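Local coordinates for 2'-deoxycytidine 5'-triphosphate deaminase (Agrobacterium tumefaciens, PDB 2R9Q), which probably catalyses the hydrolytic deamination of dCTP to dUTP, a source of dUMP for thymidylate synthesis, at residues 79-87 and 154-162; 269-280 and 294-304. All coordinates share one frame; numbering follows the deposited sequence.

Interaction 1: residues 79-87 and 154-162; sequences DLSQGAVLE and PIVVRRGSR
The carbonyl oxygen of Gln82 is gripped by the side chain of Arg158: NE gives it a nearly straight bond (NE to O 3.0 Å, 168° at the hydrogen), with the oxygen at the guanidinium edge and in its plane. A water accepts from Arg158 NH2 and returns a weak bond to the same oxygen. Arg158 CG sits between the backbone N and the carbonyl carbon (chi1 58°) and the chain bends at chi3, which brings NE round to Gln82 O. Its NH1 pairs with Asp229 and Asp231, so those carboxylates probably help fix its rotation. One residue on, Arg159 N donates to Leu80 O at 2.9 Å. Ala84 and Val157, then Leu86 and Ile155, form antiparallel hydrogen-bonded pairs, each with two backbone bonds: a short ladder, clasped at one end by Arg158. On the face carrying Ala84, Leu86 and Val157, Val157 CG2 touches two leucines: Leu86 CD1 at 3.7 Å, the side chains at about a right angle, and Leu80 CD2 at 4.0 Å. Glu87 OE1 rests against Pro154 CB at 3.6 Å, while OE2 forms a salt bridge with Arg53 of the second subunit. Strand 155-157 is the middle of a small mixed sheet in the N-terminal dUTPase-like domain, with 84-86 antiparallel to it and 228-229 parallel; Leu86 also packs on strands 91-101 and 143-150.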
ATOM      1  N   ASP B  79     -21.372  16.324  10.574  1.00 62.98           N
ATOM      2  CA  ASP B  79     -21.834  16.798  11.857  1.00 62.82           C
ATOM      3  C   ASP B  79     -21.209  15.975  12.971  1.00 61.34           C
ATOM      4  O   ASP B  79     -21.263  14.740  12.957  1.00 59.12           O
ATOM      5  CB  ASP B  79     -23.355  16.772  11.917  1.00 63.52           C
ATOM      6  CG  ASP B  79     -23.893  16.788  13.338  1.00 65.90           C
ATOM      7  OD1 ASP B  79     -23.864  17.861  13.998  1.00 70.79           O
ATOM      8  OD2 ASP B  79     -24.352  15.708  13.794  1.00 68.90           O
ATOM      9  N   LEU B  80     -20.604  16.673  13.926  1.00 60.49           N
ATOM     10  CA  LEU B  80     -19.973  16.014  15.077  1.00 61.20           C
ATOM     11  C   LEU B  80     -20.795  16.101  16.371  1.00 61.43           C
ATOM     12  O   LEU B  80     -20.315  15.740  17.460  1.00 59.53           O
ATOM     13  CB  LEU B  80     -18.602  16.601  15.322  1.00 60.25           C
ATOM     14  CG  LEU B  80     -17.604  16.574  14.177  1.00 59.67           C
ATOM     15  CD1 LEU B  80     -16.301  17.149  14.707  1.00 58.43           C
ATOM     16  CD2 LEU B  80     -17.451  15.173  13.592  1.00 55.53           C
ATOM     17  N   SER B  81     -22.029  16.568  16.268  1.00 62.74           N
ATOM     18  CA  SER B  81     -22.893  16.686  17.465  1.00 64.54           C
ATOM     19  C   SER B  81     -23.052  15.385  18.251  1.00 64.86           C
ATOM     20  O   SER B  81     -23.121  15.425  19.473  1.00 64.89           O
ATOM     21  CB  SER B  81     -24.267  17.233  17.088  1.00 64.38           C
ATOM     22  OG  SER B  81     -24.125  18.532  16.536  1.00 65.33           O
ATOM     23  N   GLN B  82     -23.090  14.250  17.552  1.00 65.68           N
ATOM     24  CA  GLN B  82     -23.174  12.923  18.193  1.00 66.79           C
ATOM     25  C   GLN B  82     -21.854  12.153  18.107  1.00 65.86           C
ATOM     26  O   GLN B  82     -21.435  11.539  19.083  1.00 65.84           O
ATOM     27  CB  GLN B  82     -24.314  12.052  17.600  1.00 67.28           C
ATOM     28  CG  GLN B  82     -25.760  12.455  18.051  1.00 69.96           C
ATOM     29  CD  GLN B  82     -25.877  12.864  19.537  1.00 70.03           C
ATOM     30  OE1 GLN B  82     -26.201  14.013  19.844  1.00 71.86           O
ATOM     31  NE2 GLN B  82     -25.607  11.932  20.446  1.00 67.91           N
ATOM     32  N   GLY B  83     -21.207  12.190  16.943  1.00 64.48           N
ATOM     33  CA  GLY B  83     -20.026  11.389  16.719  1.00 63.08           C
ATOM     34  C   GLY B  83     -19.897  10.946  15.285  1.00 61.31           C
ATOM     35  O   GLY B  83     -20.796  10.337  14.736  1.00 60.64           O
ATOM     36  N   ALA B  84     -18.753  11.237  14.692  1.00 58.94           N
ATOM     37  CA  ALA B  84     -18.469  10.850  13.337  1.00 57.31           C
ATOM     38  C   ALA B  84     -17.198  10.042  13.301  1.00 55.41           C
ATOM     39  O   ALA B  84     -16.261  10.329  14.011  1.00 54.10           O
ATOM     40  CB  ALA B  84     -18.322  12.100  12.453  1.00 57.17           C
ATOM     41  N   VAL B  85     -17.163   9.064  12.414  1.00 54.53           N
ATOM     42  CA  VAL B  85     -15.959   8.328  12.102  1.00 53.87           C
ATOM     43  C   VAL B  85     -15.124   9.068  11.057  1.00 51.78           C
ATOM     44  O   VAL B  85     -15.582   9.412   9.989  1.00 50.20           O
ATOM     45  CB  VAL B  85     -16.247   6.918  11.540  1.00 54.66           C
ATOM     46  CG1 VAL B  85     -14.949   6.079  11.398  1.00 51.91           C
ATOM     47  CG2 VAL B  85     -17.303   6.240  12.345  1.00 56.67           C
ATOM     48  N   LEU B  86     -13.870   9.268  11.414  1.00 51.11           N
ATOM     49  CA  LEU B  86     -12.861   9.762  10.532  1.00 50.30           C
ATOM     50  C   LEU B  86     -12.010   8.559  10.079  1.00 49.85           C
ATOM     51  O   LEU B  86     -11.464   7.803  10.880  1.00 48.25           O
ATOM     52  CB  LEU B  86     -12.068  10.892  11.222  1.00 50.01           C
ATOM     53  CG  LEU B  86     -12.838  12.044  11.910  1.00 48.92           C
ATOM     54  CD1 LEU B  86     -11.861  13.076  12.529  1.00 48.00           C
ATOM     55  CD2 LEU B  86     -13.933  12.747  11.070  1.00 44.88           C
ATOM     56  N   GLU B  87     -11.958   8.360   8.774  1.00 49.81           N
ATOM     57  CA  GLU B  87     -11.269   7.225   8.197  1.00 50.62           C
ATOM     58  C   GLU B  87      -9.787   7.537   7.900  1.00 50.29           C
ATOM     59  O   GLU B  87      -9.387   8.705   7.709  1.00 49.26           O
ATOM     60  CB  GLU B  87     -11.997   6.720   6.934  1.00 50.84           C
ATOM     61  CG  GLU B  87     -13.466   6.387   7.161  1.00 51.59           C
ATOM     62  CD  GLU B  87     -13.737   5.113   7.943  1.00 52.99           C
ATOM     63  OE1 GLU B  87     -12.793   4.376   8.296  1.00 53.54           O
ATOM     64  OE2 GLU B  87     -14.934   4.837   8.197  1.00 55.86           O
ATOM     65  N   PRO B 154      -8.912   3.968  12.307  1.00 51.15           N
ATOM     66  CA  PRO B 154     -10.031   4.874  12.154  1.00 50.99           C
ATOM     67  C   PRO B 154     -10.548   5.308  13.538  1.00 50.32           C
ATOM     68  O   PRO B 154     -10.468   4.536  14.526  1.00 50.09           O
ATOM     69  CB  PRO B 154     -11.029   4.036  11.390  1.00 52.15           C
ATOM     70  CG  PRO B 154     -10.712   2.601  11.781  1.00 51.11           C
ATOM     71  CD  PRO B 154      -9.243   2.594  11.872  1.00 51.26           C
ATOM     72  N   ILE B 155     -11.019   6.536  13.630  1.00 49.77           N
ATOM     73  CA  ILE B 155     -11.374   7.122  14.920  1.00 49.04           C
ATOM     74  C   ILE B 155     -12.778   7.672  14.942  1.00 49.74           C
ATOM     75  O   ILE B 155     -13.321   8.003  13.915  1.00 48.20           O
ATOM     76  CB  ILE B 155     -10.335   8.135  15.409  1.00 48.51           C
ATOM     77  CG1 ILE B 155     -10.245   9.362  14.503  1.00 49.44           C
ATOM     78  CG2 ILE B 155      -8.971   7.447  15.618  1.00 46.20           C
ATOM     79  CD1 ILE B 155      -9.542  10.571  15.138  1.00 46.34           C
ATOM     80  N   VAL B 156     -13.388   7.707  16.124  1.00 51.39           N
ATOM     81  CA  VAL B 156     -14.621   8.479  16.323  1.00 53.13           C
ATOM     82  C   VAL B 156     -14.361   9.715  17.195  1.00 52.02           C
ATOM     83  O   VAL B 156     -13.733   9.627  18.253  1.00 52.41           O
ATOM     84  CB  VAL B 156     -15.890   7.614  16.788  1.00 53.26           C
ATOM     85  CG1 VAL B 156     -15.470   6.370  17.522  1.00 56.57           C
ATOM     86  CG2 VAL B 156     -16.852   8.442  17.636  1.00 54.88           C
ATOM     87  N   VAL B 157     -14.847  10.849  16.698  1.00 51.22           N
ATOM     88  CA  VAL B 157     -14.739  12.167  17.330  1.00 51.16           C
ATOM     89  C   VAL B 157     -16.084  12.858  17.380  1.00 51.99           C
ATOM     90  O   VAL B 157     -17.000  12.512  16.655  1.00 52.51           O
ATOM     91  CB  VAL B 157     -13.685  13.111  16.631  1.00 50.77           C
ATOM     92  CG1 VAL B 157     -12.342  12.399  16.499  1.00 49.05           C
ATOM     93  CG2 VAL B 157     -14.204  13.687  15.282  1.00 45.27           C
ATOM     94  N   ARG B 158     -16.190  13.852  18.239  1.00 53.24           N
ATOM     95  CA  ARG B 158     -17.397  14.615  18.386  1.00 54.00           C
ATOM     96  C   ARG B 158     -17.096  15.974  18.974  1.00 55.15           C
ATOM     97  O   ARG B 158     -15.952  16.277  19.331  1.00 54.02           O
ATOM     98  CB  ARG B 158     -18.379  13.878  19.297  1.00 54.90           C
ATOM     99  CG  ARG B 158     -17.804  13.574  20.688  1.00 54.18           C
ATOM    100  CD  ARG B 158     -18.766  12.817  21.512  1.00 55.55           C
ATOM    101  NE  ARG B 158     -19.097  11.522  20.939  1.00 52.40           N
ATOM    102  CZ  ARG B 158     -18.351  10.434  21.065  1.00 54.82           C
ATOM    103  NH1 ARG B 158     -17.212  10.474  21.723  1.00 57.60           N
ATOM    104  NH2 ARG B 158     -18.745   9.287  20.525  1.00 55.26           N
ATOM    105  N   ARG B 159     -18.152  16.779  19.101  1.00 56.64           N
ATOM    106  CA  ARG B 159     -18.060  18.076  19.738  1.00 57.55           C
ATOM    107  C   ARG B 159     -17.488  17.843  21.130  1.00 57.15           C
ATOM    108  O   ARG B 159     -17.972  17.009  21.867  1.00 56.47           O
ATOM    109  CB  ARG B 159     -19.403  18.776  19.773  1.00 57.86           C
ATOM    110  CG  ARG B 159     -19.337  20.146  20.379  1.00 60.52           C
ATOM    111  CD  ARG B 159     -20.698  20.769  20.590  1.00 64.52           C
ATOM    112  NE  ARG B 159     -20.597  22.012  21.377  1.00 65.62           N
ATOM    113  CZ  ARG B 159     -20.272  23.208  20.881  1.00 68.39           C
ATOM    114  NH1 ARG B 159     -20.016  23.373  19.583  1.00 70.04           N
ATOM    115  NH2 ARG B 159     -20.208  24.261  21.680  1.00 69.41           N
ATOM    116  N   GLY B 160     -16.421  18.562  21.436  1.00 56.81           N
ATOM    117  CA  GLY B 160     -15.699  18.405  22.678  1.00 57.26           C
ATOM    118  C   GLY B 160     -14.416  17.599  22.669  1.00 56.42           C
ATOM    119  O   GLY B 160     -13.643  17.710  23.588  1.00 55.94           O
ATOM    120  N   SER B 161     -14.193  16.782  21.644  1.00 56.95           N
ATOM    121  CA  SER B 161     -13.023  15.919  21.586  1.00 56.78           C
ATOM    122  C   SER B 161     -11.760  16.760  21.661  1.00 56.70           C
ATOM    123  O   SER B 161     -11.707  17.862  21.138  1.00 55.76           O
ATOM    124  CB  SER B 161     -13.042  15.004  20.351  1.00 56.62           C
ATOM    125  OG  SER B 161     -14.097  14.063  20.403  1.00 55.40           O
ATOM    126  N   ARG B 162     -10.765  16.246  22.367  1.00 57.08           N
ATOM    127  CA  ARG B 162      -9.532  16.975  22.611  1.00 57.74           C
ATOM    128  C   ARG B 162      -8.397  16.193  22.006  1.00 57.85           C
ATOM    129  O   ARG B 162      -8.073  15.149  22.489  1.00 57.04           O
ATOM    130  CB  ARG B 162      -9.347  17.170  24.104  1.00 56.99           C
ATOM    131  CG  ARG B 162     -10.280  18.217  24.656  1.00 58.09           C
ATOM    132  CD  ARG B 162     -10.754  17.951  26.047  1.00 56.65           C
ATOM    133  NE  ARG B 162      -9.621  17.838  26.945  1.00 58.77           N
ATOM    134  CZ  ARG B 162      -9.670  17.825  28.274  1.00 58.86           C
ATOM    135  NH1 ARG B 162     -10.806  17.940  28.924  1.00 58.89           N
ATOM    136  NH2 ARG B 162      -8.544  17.711  28.965  1.00 61.27           N
TER
HETATM  137  O   HOH W   1     -20.706   8.251  18.705  1.00 44.66           O

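Interaction 2: residues 269-280 and 294-304; sequences VHVPPLYAAEMT and AGFFDPGFGHA
Phe297, Met279 and Pro299 carry much of this contact. With CG anti to the carbonyl carbon (chi1 -76°), the Phe297 ring runs alongside Met279, both side chains pointing the same way, and its CE2 meets Met279 CG at 3.6 Å. At the root of the side chain, Phe297 CB touches Ala277 CB at 3.8 Å and Val271 CG2 at 4.0 Å. Within 294-304 the same ring turns its CD1 over the centre of the Phe301 ring, whose CE2 in turn receives Val269 CG1 at 3.6 Å, the two side chains at about a right angle. Met279 is held at its backbone too: its N bonds to Gly295 O almost straight (173°), and its CB meets Ala294 CB. Ala277 and Phe297 exchange two backbone bonds as an antiparallel hydrogen-bonded pair. Pro299 lays CB and CG against Tyr275 O, both at 3.4 Å, where the edge-strand pairing runs on into consecutive type II turns, Asp298-Phe301 and Gly300-His303. There Phe301 O takes two donors from opposite faces of its carbonyl plane, Val271 N at 3.0 Å and His270 ND1 at 3.2 Å. Strand 296-297 is an outer member of a four-stranded antiparallel sheet in the C-terminal dUTPase-like domain, paired with 275-281, which is flanked in turn by 331-339. Phe297 packs on Leu335 of 331-339 and Ala313 of 311-319, and Phe296 lies on Gln165 and Arg167 of strand 162-170.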
ATOM      1  N   VAL B 269      13.510  10.753  32.595  1.00 63.88           N
ATOM      2  CA  VAL B 269      13.628  12.210  32.529  1.00 64.45           C
ATOM      3  C   VAL B 269      12.688  12.955  33.525  1.00 64.69           C
ATOM      4  O   VAL B 269      11.632  12.456  33.907  1.00 64.31           O
ATOM      5  CB  VAL B 269      13.526  12.702  31.004  1.00 64.72           C
ATOM      6  CG1 VAL B 269      12.078  12.750  30.452  1.00 62.51           C
ATOM      7  CG2 VAL B 269      14.196  14.031  30.838  1.00 66.55           C
ATOM      8  N   HIS B 270      13.111  14.135  33.975  1.00 65.44           N
ATOM      9  CA  HIS B 270      12.348  14.971  34.916  1.00 65.88           C
ATOM     10  C   HIS B 270      12.332  16.426  34.406  1.00 66.00           C
ATOM     11  O   HIS B 270      13.346  16.949  33.932  1.00 64.96           O
ATOM     12  CB  HIS B 270      12.947  14.824  36.317  1.00 66.18           C
ATOM     13  CG  HIS B 270      12.506  15.844  37.334  1.00 67.06           C
ATOM     14  ND1 HIS B 270      11.184  16.041  37.683  1.00 69.65           N
ATOM     15  CD2 HIS B 270      13.226  16.670  38.130  1.00 65.58           C
ATOM     16  CE1 HIS B 270      11.111  16.960  38.630  1.00 68.13           C
ATOM     17  NE2 HIS B 270      12.339  17.347  38.923  1.00 68.15           N
ATOM     18  N   VAL B 271      11.134  17.022  34.431  1.00 66.84           N
ATOM     19  CA  VAL B 271      10.910  18.447  34.155  1.00 66.93           C
ATOM     20  C   VAL B 271      10.506  19.128  35.491  1.00 68.01           C
ATOM     21  O   VAL B 271       9.416  18.899  36.005  1.00 66.49           O
ATOM     22  CB  VAL B 271       9.838  18.672  33.069  1.00 66.20           C
ATOM     23  CG1 VAL B 271       9.786  20.116  32.683  1.00 63.84           C
ATOM     24  CG2 VAL B 271      10.115  17.825  31.830  1.00 65.95           C
ATOM     25  N   PRO B 272      11.428  19.912  36.092  1.00 70.04           N
ATOM     26  CA  PRO B 272      11.140  20.685  37.308  1.00 70.99           C
ATOM     27  C   PRO B 272       9.958  21.644  37.154  1.00 71.23           C
ATOM     28  O   PRO B 272       9.703  22.116  36.047  1.00 70.78           O
ATOM     29  CB  PRO B 272      12.435  21.463  37.529  1.00 71.35           C
ATOM     30  CG  PRO B 272      13.499  20.625  36.874  1.00 70.28           C
ATOM     31  CD  PRO B 272      12.841  20.050  35.692  1.00 70.29           C
ATOM     32  N   PRO B 273       9.249  21.948  38.259  1.00 71.77           N
ATOM     33  CA  PRO B 273       8.006  22.737  38.235  1.00 71.71           C
ATOM     34  C   PRO B 273       8.059  24.166  37.713  1.00 71.21           C
ATOM     35  O   PRO B 273       7.005  24.772  37.528  1.00 70.86           O
ATOM     36  CB  PRO B 273       7.592  22.774  39.700  1.00 71.99           C
ATOM     37  CG  PRO B 273       8.221  21.580  40.278  1.00 72.83           C
ATOM     38  CD  PRO B 273       9.559  21.513  39.627  1.00 72.24           C
ATOM     39  N   LEU B 274       9.253  24.710  37.499  1.00 70.55           N
ATOM     40  CA  LEU B 274       9.403  26.063  36.987  1.00 70.28           C
ATOM     41  C   LEU B 274       9.896  26.047  35.535  1.00 69.85           C
ATOM     42  O   LEU B 274      10.306  27.081  34.983  1.00 67.76           O
ATOM     43  CB  LEU B 274      10.393  26.826  37.849  1.00 70.44           C
ATOM     44  CG  LEU B 274      10.056  27.120  39.297  1.00 70.29           C
ATOM     45  CD1 LEU B 274      11.246  27.919  39.869  1.00 69.25           C
ATOM     46  CD2 LEU B 274       8.724  27.876  39.356  1.00 69.44           C
ATOM     47  N   TYR B 275       9.881  24.846  34.959  1.00 69.67           N
ATOM     48  CA  TYR B 275      10.245  24.608  33.581  1.00 69.99           C
ATOM     49  C   TYR B 275       9.198  23.739  32.888  1.00 68.95           C
ATOM     50  O   TYR B 275       8.554  22.873  33.498  1.00 66.96           O
ATOM     51  CB  TYR B 275      11.623  23.958  33.510  1.00 71.28           C
ATOM     52  CG  TYR B 275      12.694  24.820  34.124  1.00 72.75           C
ATOM     53  CD1 TYR B 275      13.507  25.613  33.326  1.00 73.96           C
ATOM     54  CD2 TYR B 275      12.861  24.878  35.514  1.00 73.97           C
ATOM     55  CE1 TYR B 275      14.491  26.433  33.883  1.00 75.38           C
ATOM     56  CE2 TYR B 275      13.837  25.701  36.093  1.00 75.57           C
ATOM     57  CZ  TYR B 275      14.649  26.481  35.268  1.00 74.75           C
ATOM     58  OH  TYR B 275      15.620  27.304  35.811  1.00 74.85           O
ATOM     59  N   ALA B 276       8.991  24.036  31.614  1.00 68.48           N
ATOM     60  CA  ALA B 276       8.301  23.132  30.724  1.00 68.43           C
ATOM     61  C   ALA B 276       9.338  22.613  29.719  1.00 67.80           C
ATOM     62  O   ALA B 276      10.433  23.169  29.603  1.00 66.86           O
ATOM     63  CB  ALA B 276       7.144  23.847  30.030  1.00 67.99           C
ATOM     64  N   ALA B 277       8.998  21.514  29.042  1.00 68.03           N
ATOM     65  CA  ALA B 277       9.801  20.970  27.937  1.00 67.84           C
ATOM     66  C   ALA B 277       8.982  20.675  26.656  1.00 67.84           C
ATOM     67  O   ALA B 277       7.749  20.662  26.645  1.00 66.02           O
ATOM     68  CB  ALA B 277      10.561  19.726  28.385  1.00 66.95           C
ATOM     69  N   GLU B 278       9.717  20.454  25.575  1.00 68.43           N
ATOM     70  CA  GLU B 278       9.171  20.034  24.319  1.00 69.65           C
ATOM     71  C   GLU B 278      10.126  19.027  23.704  1.00 70.11           C
ATOM     72  O   GLU B 278      11.337  19.224  23.705  1.00 68.70           O
ATOM     73  CB  GLU B 278       8.954  21.225  23.398  1.00 69.76           C
ATOM     74  CG  GLU B 278       8.145  20.937  22.151  1.00 70.12           C
ATOM     75  CD  GLU B 278       7.782  22.202  21.365  1.00 70.51           C
ATOM     76  OE1 GLU B 278       8.151  23.337  21.749  1.00 74.68           O
ATOM     77  OE2 GLU B 278       7.100  22.072  20.349  1.00 73.62           O
ATOM     78  N   MET B 279       9.548  17.933  23.215  1.00 71.57           N
ATOM     79  CA  MET B 279      10.278  16.868  22.562  1.00 72.91           C
ATOM     80  C   MET B 279      10.528  17.321  21.122  1.00 72.80           C
ATOM     81  O   MET B 279       9.630  17.863  20.493  1.00 71.45           O
ATOM     82  CB  MET B 279       9.422  15.588  22.590  1.00 73.74           C
ATOM     83  CG  MET B 279      10.116  14.338  23.129  1.00 76.41           C
ATOM     84  SD  MET B 279      11.358  13.683  22.015  1.00 78.60           S
ATOM     85  CE  MET B 279      12.850  14.295  22.773  1.00 77.12           C
ATOM     86  N   THR B 280      11.746  17.132  20.626  1.00 73.49           N
ATOM     87  CA  THR B 280      12.086  17.461  19.235  1.00 74.89           C
ATOM     88  C   THR B 280      12.747  16.255  18.528  1.00 75.74           C
ATOM     89  O   THR B 280      13.397  15.451  19.178  1.00 74.08           O
ATOM     90  CB  THR B 280      13.029  18.694  19.136  1.00 74.48           C
ATOM     91  OG1 THR B 280      14.237  18.437  19.871  1.00 74.32           O
ATOM     92  CG2 THR B 280      12.353  19.945  19.687  1.00 73.98           C
ATOM     93  N   ALA B 294       5.845  14.372  18.481  1.00 64.89           N
ATOM     94  CA  ALA B 294       6.599  15.038  19.549  1.00 65.32           C
ATOM     95  C   ALA B 294       5.677  16.085  20.146  1.00 64.96           C
ATOM     96  O   ALA B 294       4.883  16.721  19.443  1.00 65.08           O
ATOM     97  CB  ALA B 294       7.916  15.685  19.020  1.00 64.87           C
ATOM     98  N   GLY B 295       5.728  16.198  21.457  1.00 64.40           N
ATOM     99  CA  GLY B 295       4.783  17.032  22.145  1.00 64.18           C
ATOM    100  C   GLY B 295       5.349  17.800  23.306  1.00 63.55           C
ATOM    101  O   GLY B 295       6.575  17.913  23.514  1.00 61.90           O
ATOM    102  N   PHE B 296       4.407  18.348  24.052  1.00 63.83           N
ATOM    103  CA  PHE B 296       4.713  19.133  25.234  1.00 64.03           C
ATOM    104  C   PHE B 296       4.868  18.214  26.453  1.00 63.98           C
ATOM    105  O   PHE B 296       4.169  17.251  26.584  1.00 62.98           O
ATOM    106  CB  PHE B 296       3.618  20.175  25.454  1.00 63.28           C
ATOM    107  CG  PHE B 296       3.559  21.231  24.393  1.00 61.14           C
ATOM    108  CD1 PHE B 296       4.721  21.865  23.941  1.00 61.79           C
ATOM    109  CD2 PHE B 296       2.338  21.624  23.856  1.00 60.57           C
ATOM    110  CE1 PHE B 296       4.646  22.877  22.987  1.00 60.98           C
ATOM    111  CE2 PHE B 296       2.263  22.614  22.897  1.00 59.18           C
ATOM    112  CZ  PHE B 296       3.419  23.238  22.457  1.00 60.84           C
ATOM    113  N   PHE B 297       5.861  18.519  27.278  1.00 64.99           N
ATOM    114  CA  PHE B 297       6.034  17.962  28.611  1.00 65.33           C
ATOM    115  C   PHE B 297       5.648  19.032  29.616  1.00 65.82           C
ATOM    116  O   PHE B 297       6.038  20.184  29.483  1.00 64.74           O
ATOM    117  CB  PHE B 297       7.492  17.549  28.816  1.00 65.27           C
ATOM    118  CG  PHE B 297       7.849  16.288  28.128  1.00 63.92           C
ATOM    119  CD1 PHE B 297       8.159  15.161  28.849  1.00 65.68           C
ATOM    120  CD2 PHE B 297       7.840  16.208  26.740  1.00 63.74           C
ATOM    121  CE1 PHE B 297       8.484  13.981  28.186  1.00 66.29           C
ATOM    122  CE2 PHE B 297       8.143  15.048  26.098  1.00 62.65           C
ATOM    123  CZ  PHE B 297       8.479  13.939  26.813  1.00 64.72           C
ATOM    124  N   ASP B 298       4.874  18.648  30.616  1.00 66.58           N
ATOM    125  CA  ASP B 298       4.438  19.590  31.652  1.00 67.54           C
ATOM    126  C   ASP B 298       5.427  19.688  32.802  1.00 67.31           C
ATOM    127  O   ASP B 298       6.087  18.714  33.121  1.00 65.88           O
ATOM    128  CB  ASP B 298       3.073  19.188  32.237  1.00 67.59           C
ATOM    129  CG  ASP B 298       1.891  19.607  31.365  1.00 68.64           C
ATOM    130  OD1 ASP B 298       1.830  20.802  30.913  1.00 67.87           O
ATOM    131  OD2 ASP B 298       1.017  18.719  31.167  1.00 67.63           O
ATOM    132  N   PRO B 299       5.488  20.864  33.448  1.00 68.69           N
ATOM    133  CA  PRO B 299       6.161  20.991  34.740  1.00 69.85           C
ATOM    134  C   PRO B 299       5.710  19.898  35.666  1.00 69.79           C
ATOM    135  O   PRO B 299       4.516  19.639  35.754  1.00 70.27           O
ATOM    136  CB  PRO B 299       5.690  22.355  35.267  1.00 69.65           C
ATOM    137  CG  PRO B 299       5.216  23.098  34.110  1.00 69.21           C
ATOM    138  CD  PRO B 299       4.927  22.149  32.997  1.00 68.62           C
ATOM    139  N   GLY B 300       6.656  19.252  36.323  1.00 70.68           N
ATOM    140  CA  GLY B 300       6.344  18.129  37.216  1.00 71.52           C
ATOM    141  C   GLY B 300       6.406  16.747  36.572  1.00 71.94           C
ATOM    142  O   GLY B 300       6.227  15.745  37.265  1.00 70.76           O
ATOM    143  N   PHE B 301       6.645  16.668  35.256  1.00 72.47           N
ATOM    144  CA  PHE B 301       6.783  15.362  34.603  1.00 73.04           C
ATOM    145  C   PHE B 301       7.951  14.624  35.257  1.00 74.02           C
ATOM    146  O   PHE B 301       9.011  15.219  35.515  1.00 72.34           O
ATOM    147  CB  PHE B 301       7.011  15.469  33.073  1.00 72.83           C
ATOM    148  CG  PHE B 301       7.248  14.133  32.394  1.00 71.19           C
ATOM    149  CD1 PHE B 301       6.193  13.400  31.881  1.00 72.06           C
ATOM    150  CD2 PHE B 301       8.523  13.597  32.300  1.00 70.66           C
ATOM    151  CE1 PHE B 301       6.412  12.163  31.260  1.00 72.67           C
ATOM    152  CE2 PHE B 301       8.741  12.376  31.688  1.00 71.65           C
ATOM    153  CZ  PHE B 301       7.691  11.662  31.162  1.00 71.67           C
ATOM    154  N   GLY B 302       7.741  13.332  35.507  1.00 76.03           N
ATOM    155  CA  GLY B 302       8.720  12.485  36.168  1.00 78.46           C
ATOM    156  C   GLY B 302       9.164  12.995  37.528  1.00 80.65           C
ATOM    157  O   GLY B 302      10.302  12.795  37.913  1.00 80.52           O
ATOM    158  N   HIS B 303       8.267  13.678  38.236  1.00 83.69           N
ATOM    159  CA  HIS B 303       8.523  14.224  39.587  1.00 86.31           C
ATOM    160  C   HIS B 303       9.159  13.151  40.485  1.00 86.54           C
ATOM    161  O   HIS B 303       8.775  11.976  40.429  1.00 85.25           O
ATOM    162  CB  HIS B 303       7.208  14.725  40.224  1.00 87.71           C
ATOM    163  CG  HIS B 303       6.049  13.770  40.039  1.00 92.57           C
ATOM    164  ND1 HIS B 303       5.721  12.798  40.966  1.00 97.64           N
ATOM    165  CD2 HIS B 303       5.183  13.603  39.002  1.00 96.52           C
ATOM    166  CE1 HIS B 303       4.692  12.092  40.518  1.00 98.80           C
ATOM    167  NE2 HIS B 303       4.350  12.558  39.327  1.00 99.08           N
ATOM    168  N   ALA B 304      10.137  13.574  41.288  1.00 87.41           N
ATOM    169  CA  ALA B 304      10.828  12.689  42.215  1.00 88.09           C
ATOM    170  C   ALA B 304       9.810  12.005  43.126  1.00 88.45           C
ATOM    171  O   ALA B 304       8.884  12.641  43.624  1.00 88.32           O
ATOM    172  CB  ALA B 304      11.881  13.459  43.019  1.00 87.99           C
TER

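Overall arrangement
Followed from the N terminus, the chain first closes interaction 1, where 154-162 returns to 79-87 after 66 intervening residues, many of them in strands. Interaction 2 opens later and is more local: only 13 residues separate 269-280 from 294-304. The two loops are in series, neither nested nor crossed. Interaction 1 lies in the N-terminal dCTP deaminase domain and interaction 2 in the C-terminal one; their centres lie about 30 Å apart, on opposite sides of the chain's centre, with nearest atoms about 10 Å apart. Strand 162-170, which begins at the last residue of interaction 1, supplies Arg167, whose guanidinium bonds to Ala277 O and Phe297 O in interaction 2, joining the two halves.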